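Local coordinates for protein isatin hydrolase (Ralstonia solanacearum, PDB 5NMP) that hydrolyses isatin, using a bound manganese ion, and belongs to the cyclase family, whose members are generally assigned arylformamidase activity, at residues G78-A83 and G226-K231; I243-L248 and S256-L261; F150-S155 and H173-T178. All coordinates share one frame; numbering follows the deposited sequence.

Overall arrangement
All three contacts are buried and reach the same mixed sheet, but their chemistry changes with their place in it. Contact 1, centred about 3 Å from the chain centre, pairs two inner strands and carries polar, metal-binding side chains. Contact 2, whose centre is about 8 Å from that of contact 1, shares backbone bonding with it, since strand 255-257 lies beside strand 80-82; it combines main-chain pairing with aliphatic packing and adjoins the second subunit. Contact 3 lies about 13 Å from contact 1 and about 20 Å from contact 2, centre to centre. It joins the end of strand 147-151 to a loop and the short strand 176-177 through aromatic rings and proline rather than paired backbones.

Contact 1 of 3, residues G78-A83 and G226-K231; sequences GTHFDA and GLQCLK. With MN (manganese (II) ion), chain K.
The manganese site rests on a pair of antiparallel strands, from which His80 and Asp82 on one side and Gln228 on the other point to the same face of the sheet. His80 NE2 binds manganese at 2.2 Å, and Asp82 adds OD1 at 2.2 Å. The imidazole is steadied at its other nitrogen, where ND1 donates to Gly78 O at 2.8 Å, an acceptor lying 25° out of the ring plane. With CG set between the backbone N and the carbonyl carbon (chi1 71°), the ring passes under the Gln228 chain, and Gln228 CB covers one face in a CH-pi contact, 4.1 Å from the ring centroid. The extended glutamine then carries its amide, whose plane is turned 61° from the imidazole, past that ring toward the carboxylate of Asp82. Gln228 has been seen as a manganese-binding residue of this protein, though in this chain it is not bound to the ion. His76, His80 and Asp82 belong to the HxGTHxDxPxH signature of the cyclase family, and strand alternation puts His80 and Asp82 on one face while Phe81 turns to the other. There Phe81 CD1 meets Leu227 CD2 at 4.0 Å, an apolar contact on the face away from the metal. Gly226 suits its place opposite Asp82 because it brings no side chain to the carboxylate, while its O accepts from Asp82 N at 2.8 Å. Past the strands, Thr79 OG1 donates to Cys229 O at 2.7 Å and is also hydrogen-bonded to Gln30 N.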
# COMPACT_ATOMS: atom_id res chain seq x y z
N GLY A 78 -2.90 -0.29 13.41
CA GLY A 78 -2.18 -1.49 12.99
C GLY A 78 -0.82 -1.21 12.38
O GLY A 78 -0.14 -0.26 12.76
N THR A 79 -0.42 -2.05 11.43
CA THR A 79 0.80 -1.81 10.67
C THR A 79 0.64 -0.52 9.88
O THR A 79 -0.07 -0.49 8.87
CB THR A 79 1.11 -2.96 9.71
OG1 THR A 79 1.13 -4.20 10.43
CG2 THR A 79 2.45 -2.75 9.03
N HIS A 80 1.29 0.55 10.33
CA HIS A 80 1.12 1.84 9.67
C HIS A 80 2.41 2.64 9.52
O HIS A 80 3.47 2.27 10.03
CB HIS A 80 0.07 2.67 10.40
CG HIS A 80 0.52 3.18 11.73
ND1 HIS A 80 0.21 2.54 12.92
CD2 HIS A 80 1.23 4.29 12.08
CE1 HIS A 80 0.72 3.23 13.93
NE2 HIS A 80 1.34 4.29 13.44
N PHE A 81 2.28 3.77 8.82
CA PHE A 81 3.39 4.61 8.40
C PHE A 81 3.27 5.98 9.08
O PHE A 81 2.19 6.56 9.11
CB PHE A 81 3.37 4.74 6.87
CG PHE A 81 4.41 5.68 6.30
CD1 PHE A 81 5.61 5.18 5.81
CD2 PHE A 81 4.16 7.04 6.20
CE1 PHE A 81 6.56 6.03 5.26
CE2 PHE A 81 5.11 7.89 5.66
CZ PHE A 81 6.30 7.39 5.19
N ASP A 82 4.37 6.48 9.63
CA ASP A 82 4.37 7.81 10.25
C ASP A 82 5.02 8.85 9.34
O ASP A 82 6.21 8.75 9.03
CB ASP A 82 5.10 7.79 11.60
CG ASP A 82 4.33 7.03 12.68
OD1 ASP A 82 3.08 7.16 12.75
OD2 ASP A 82 4.97 6.31 13.47
N ALA A 83 4.25 9.83 8.90
CA ALA A 83 4.78 10.94 8.10
C ALA A 83 5.28 12.06 9.01
O ALA A 83 4.82 12.19 10.15
CB ALA A 83 3.71 11.45 7.13
N GLY A 226 8.55 6.78 9.96
CA GLY A 226 8.45 5.68 10.91
C GLY A 226 7.52 4.57 10.46
O GLY A 226 6.57 4.79 9.70
N LEU A 227 7.80 3.35 10.93
CA LEU A 227 6.94 2.20 10.69
C LEU A 227 6.61 1.52 12.01
O LEU A 227 7.47 1.39 12.88
CB LEU A 227 7.59 1.21 9.72
CG LEU A 227 7.62 1.61 8.25
CD1 LEU A 227 8.43 0.62 7.43
CD2 LEU A 227 6.20 1.73 7.70
N GLN A 228 5.36 1.09 12.16
CA GLN A 228 4.92 0.48 13.41
C GLN A 228 4.14 -0.81 13.19
O GLN A 228 3.55 -1.01 12.13
CB GLN A 228 4.08 1.48 14.21
CG GLN A 228 4.84 2.76 14.57
CD GLN A 228 4.00 3.75 15.35
OE1 GLN A 228 2.95 3.41 15.88
NE2 GLN A 228 4.47 4.99 15.41
N CYS A 229 4.16 -1.67 14.20
CA CYS A 229 3.44 -2.95 14.19
C CYS A 229 3.86 -3.85 13.04
O CYS A 229 3.03 -4.45 12.35
CB CYS A 229 1.93 -2.70 14.13
SG CYS A 229 1.26 -1.91 15.61
N LEU A 230 5.17 -3.96 12.84
CA LEU A 230 5.72 -4.86 11.84
C LEU A 230 5.82 -6.28 12.40
O LEU A 230 5.93 -6.47 13.61
CB LEU A 230 7.09 -4.39 11.37
CG LEU A 230 7.18 -3.05 10.64
CD1 LEU A 230 8.63 -2.69 10.39
CD2 LEU A 230 6.41 -3.09 9.33
N LYS A 231 5.78 -7.27 11.51
CA LYS A 231 5.97 -8.65 11.90
C LYS A 231 6.87 -9.37 10.90
O LYS A 231 7.22 -8.81 9.86
CB LYS A 231 4.63 -9.38 12.03
CG LYS A 231 3.84 -9.42 10.74
CD LYS A 231 2.57 -10.23 10.90
CE LYS A 231 2.87 -11.70 11.10
NZ LYS A 231 1.61 -12.51 11.13
MN MN K . 1.93 6.22 14.31

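Contact 2 of 3, residues I243-L248 and S256-L261; sequences ILAAPL and SPLRVL
Leu244 and Leu261 form the closely paired end of this contact, an antiparallel hydrogen-bonded pair. Leu244 N reaches Leu261 O at 2.8 Å, and Leu261 N returns a nearly straight bond to Leu244 O at 3.0 Å. Their side chains share one face of the sheet, while beside them the branched Ile243 and Val260 pack methyl to methyl, CG2 to CG1 at 4.0 Å. Beyond this point direct pairing gives way to a water, which accepts from Ala246 N and donates to Arg259 O, bridging two backbones that do not bond directly there. Leu258 points toward the other segment, its CD1 lying against the backbone of Ala245 and Ala246 and 3.8 Å from Ala245 CB. At the far end a small hydroxyl takes over from the main chain. Ser256 OG, held between its backbone N and carbonyl carbon (chi1 85°), accepts from Leu248 N at 2.8 Å and donates to Pro257 O from above the carbonyl plane. Arg259 leads away to a salt bridge with Asp27 and also bonds Pro247 O of the second subunit. Strand 239-244 runs between strands 261-264 and 107-114, whereas 255-257 is the outermost strand at the far end, beside strand 80-82.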
# COMPACT_ATOMS: atom_id res chain seq x y z
N ILE A 243 12.57 -2.73 0.99
CA ILE A 243 11.24 -2.54 1.54
C ILE A 243 10.29 -1.78 0.62
O ILE A 243 10.62 -0.71 0.11
CB ILE A 243 11.30 -1.80 2.89
CG1 ILE A 243 12.22 -2.54 3.86
CG2 ILE A 243 9.90 -1.65 3.48
CD1 ILE A 243 11.83 -3.98 4.10
N LEU A 244 9.11 -2.34 0.41
CA LEU A 244 8.03 -1.64 -0.26
C LEU A 244 7.04 -1.13 0.78
O LEU A 244 6.30 -1.91 1.38
CB LEU A 244 7.32 -2.55 -1.27
CG LEU A 244 8.20 -3.35 -2.24
CD1 LEU A 244 7.35 -4.21 -3.16
CD2 LEU A 244 9.11 -2.43 -3.04
N ALA A 245 7.04 0.18 1.01
CA ALA A 245 6.16 0.77 2.02
C ALA A 245 5.50 2.04 1.50
O ALA A 245 5.97 3.14 1.77
CB ALA A 245 6.93 1.05 3.30
N ALA A 246 4.41 1.88 0.77
CA ALA A 246 3.68 3.01 0.22
C ALA A 246 2.35 3.23 0.95
O ALA A 246 1.48 2.35 0.95
CB ALA A 246 3.43 2.81 -1.27
N PRO A 247 2.20 4.40 1.58
CA PRO A 247 1.00 4.74 2.35
C PRO A 247 -0.15 5.23 1.47
O PRO A 247 0.10 5.69 0.35
CB PRO A 247 1.49 5.86 3.27
CG PRO A 247 2.55 6.55 2.46
CD PRO A 247 3.21 5.47 1.63
N LEU A 248 -1.38 5.13 1.97
CA LEU A 248 -2.54 5.63 1.24
C LEU A 248 -2.40 7.12 0.96
O LEU A 248 -1.86 7.87 1.79
CB LEU A 248 -3.82 5.37 2.02
CG LEU A 248 -4.10 3.93 2.45
CD1 LEU A 248 -5.37 3.88 3.29
CD2 LEU A 248 -4.22 3.03 1.24
N SER A 256 -0.73 6.56 7.54
CA SER A 256 -1.80 5.65 7.15
C SER A 256 -1.39 4.20 7.38
O SER A 256 -0.20 3.88 7.38
CB SER A 256 -2.20 5.84 5.68
OG SER A 256 -1.36 5.09 4.81
N PRO A 257 -2.38 3.32 7.59
CA PRO A 257 -2.06 1.90 7.53
C PRO A 257 -1.62 1.54 6.12
O PRO A 257 -2.02 2.22 5.17
CB PRO A 257 -3.39 1.22 7.90
CG PRO A 257 -4.43 2.26 7.67
CD PRO A 257 -3.79 3.57 7.95
N LEU A 258 -0.78 0.52 5.99
CA LEU A 258 -0.26 0.16 4.68
C LEU A 258 0.19 -1.29 4.65
O LEU A 258 0.35 -1.93 5.68
CB LEU A 258 0.90 1.08 4.28
CG LEU A 258 2.29 0.81 4.86
CD1 LEU A 258 3.32 1.72 4.20
CD2 LEU A 258 2.31 1.00 6.37
N ARG A 259 0.40 -1.80 3.44
CA ARG A 259 0.91 -3.15 3.26
C ARG A 259 2.42 -3.10 3.09
O ARG A 259 2.92 -2.78 2.01
CB ARG A 259 0.25 -3.81 2.04
CG ARG A 259 0.39 -5.32 1.99
CD ARG A 259 -0.29 -5.96 3.18
NE ARG A 259 -0.24 -7.41 3.13
CZ ARG A 259 -1.22 -8.18 2.67
NH1 ARG A 259 -2.34 -7.62 2.22
NH2 ARG A 259 -1.09 -9.50 2.66
N VAL A 260 3.15 -3.41 4.15
CA VAL A 260 4.61 -3.40 4.11
C VAL A 260 5.15 -4.73 3.60
O VAL A 260 4.86 -5.79 4.15
CB VAL A 260 5.22 -3.11 5.49
CG1 VAL A 260 6.74 -3.06 5.40
CG2 VAL A 260 4.67 -1.81 6.05
N LEU A 261 5.95 -4.67 2.53
CA LEU A 261 6.54 -5.86 1.94
C LEU A 261 8.06 -5.77 1.91
O LEU A 261 8.63 -4.68 1.79
CB LEU A 261 6.01 -6.08 0.53
CG LEU A 261 4.50 -6.26 0.35
CD1 LEU A 261 4.17 -6.48 -1.11
CD2 LEU A 261 3.99 -7.41 1.20
O HOH W 1 3.36 -0.58 0.33

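Contact 3 of 3, residues F150-S155 and H173-T178; sequences FRTDWS and HTPGPT
Trp154 lays the six-membered part of its indole obliquely against Pro175, whose CD forms an off-centre CH-pi contact 4.1 Å from the centroid of that ring. CG anti to the backbone N (chi1 -161°) swings the indole out to the 173-178 segment. The same six-membered ring touches two more neighbours: Trp154 CZ2 meets the methyl CG2 of Thr174 at 3.6 Å, and Trp154 CH2 lies 3.7 Å from His173 O. The indole nitrogen faces other company, donating NE1 to Phe164 O, so the buried polar atom of a large flat ring is satisfied. Proline suits this position, since its ring offers carbons on more than one side: Pro175 CG also approaches Thr152 CG2 at 4.1 Å. That threonine methyl sits over the centre of the Phe150 ring, 3.6 Å above its plane, so that Thr152 CG2 and Pro175 in turn connect Phe150 to Trp154. Phe150 also sets CE2, at the ring edge, 4.0 Å from Gly176 N. Thr178, the N-cap residue, ends the segment at the start of helix 179-187, and the chain then enters strand 193-195, parallel to and adjacent to strand 147-151: a beta-alpha-beta crossover, whose long connection is packed here against the end of its first strand.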
# COMPACT_ATOMS: atom_id res chain seq x y z
N PHE A 150 13.91 -2.42 13.87
CA PHE A 150 14.19 -2.86 15.23
C PHE A 150 13.43 -4.15 15.55
O PHE A 150 12.26 -4.09 15.93
CB PHE A 150 13.83 -1.75 16.21
CG PHE A 150 14.29 -1.99 17.62
CD1 PHE A 150 15.34 -2.85 17.90
CD2 PHE A 150 13.66 -1.34 18.68
CE1 PHE A 150 15.76 -3.07 19.20
CE2 PHE A 150 14.08 -1.55 19.99
CZ PHE A 150 15.13 -2.42 20.25
N ARG A 151 14.08 -5.29 15.40
CA ARG A 151 13.44 -6.58 15.70
C ARG A 151 13.45 -6.89 17.19
O ARG A 151 14.51 -6.93 17.82
CB ARG A 151 14.12 -7.72 14.95
CG ARG A 151 13.52 -9.06 15.29
CD ARG A 151 14.34 -10.23 14.78
NE ARG A 151 13.82 -11.48 15.32
CZ ARG A 151 14.49 -12.63 15.33
NH1 ARG A 151 15.71 -12.69 14.81
NH2 ARG A 151 13.93 -13.71 15.85
N THR A 152 12.27 -7.13 17.75
CA THR A 152 12.12 -7.39 19.18
C THR A 152 11.25 -8.61 19.47
O THR A 152 11.08 -8.98 20.63
CB THR A 152 11.51 -6.18 19.90
OG1 THR A 152 10.26 -5.86 19.28
CG2 THR A 152 12.44 -4.98 19.82
N ASP A 153 10.71 -9.22 18.42
CA ASP A 153 9.74 -10.32 18.54
C ASP A 153 8.49 -9.92 19.31
O ASP A 153 7.73 -10.77 19.78
CB ASP A 153 10.39 -11.55 19.20
CG ASP A 153 11.14 -12.42 18.20
OD1 ASP A 153 11.35 -11.98 17.05
OD2 ASP A 153 11.53 -13.55 18.58
N TRP A 154 8.25 -8.61 19.41
CA TRP A 154 7.09 -8.08 20.13
C TRP A 154 5.79 -8.42 19.41
O TRP A 154 4.72 -8.46 20.03
CB TRP A 154 7.23 -6.57 20.29
CG TRP A 154 6.36 -6.00 21.36
CD1 TRP A 154 5.08 -5.53 21.23
CD2 TRP A 154 6.70 -5.85 22.75
NE1 TRP A 154 4.61 -5.09 22.44
CE2 TRP A 154 5.58 -5.27 23.39
CE3 TRP A 154 7.84 -6.14 23.50
CZ2 TRP A 154 5.57 -4.98 24.75
CZ3 TRP A 154 7.83 -5.85 24.86
CH2 TRP A 154 6.70 -5.27 25.47
N SER A 155 5.88 -8.65 18.10
CA SER A 155 4.71 -8.96 17.28
C SER A 155 4.00 -10.24 17.71
O SER A 155 2.85 -10.47 17.35
CB SER A 155 5.12 -9.06 15.81
OG SER A 155 6.14 -10.03 15.64
N HIS A 173 5.17 0.04 29.01
CA HIS A 173 6.54 -0.45 29.17
C HIS A 173 6.97 -1.26 27.95
O HIS A 173 6.80 -2.47 27.90
CB HIS A 173 6.66 -1.28 30.44
CG HIS A 173 6.58 -0.47 31.70
ND1 HIS A 173 7.70 -0.05 32.39
CD2 HIS A 173 5.52 0.03 32.37
CE1 HIS A 173 7.33 0.65 33.44
NE2 HIS A 173 6.01 0.72 33.45
N THR A 174 7.54 -0.56 26.97
CA THR A 174 7.98 -1.18 25.72
C THR A 174 9.40 -0.72 25.39
O THR A 174 9.82 0.36 25.80
CB THR A 174 7.02 -0.83 24.56
OG1 THR A 174 6.92 0.59 24.43
CG2 THR A 174 5.63 -1.40 24.83
N PRO A 175 10.16 -1.55 24.64
CA PRO A 175 11.54 -1.19 24.32
C PRO A 175 11.64 -0.06 23.29
O PRO A 175 10.65 0.27 22.64
CB PRO A 175 12.12 -2.49 23.76
CG PRO A 175 10.94 -3.22 23.23
CD PRO A 175 9.81 -2.89 24.15
N GLY A 176 12.83 0.52 23.15
CA GLY A 176 13.03 1.64 22.24
C GLY A 176 14.43 2.20 22.29
O GLY A 176 15.24 1.79 23.12
N PRO A 177 14.74 3.16 21.41
CA PRO A 177 16.08 3.75 21.33
C PRO A 177 16.29 4.89 22.32
O PRO A 177 15.34 5.59 22.68
CB PRO A 177 16.15 4.27 19.90
CG PRO A 177 14.73 4.66 19.59
CD PRO A 177 13.86 3.67 20.34
N THR A 178 17.53 5.07 22.76
CA THR A 178 17.89 6.24 23.56
C THR A 178 17.95 7.46 22.66
O THR A 178 17.98 7.33 21.43
CB THR A 178 19.25 6.07 24.26
OG1 THR A 178 20.30 6.16 23.29
CG2 THR A 178 19.31 4.73 24.98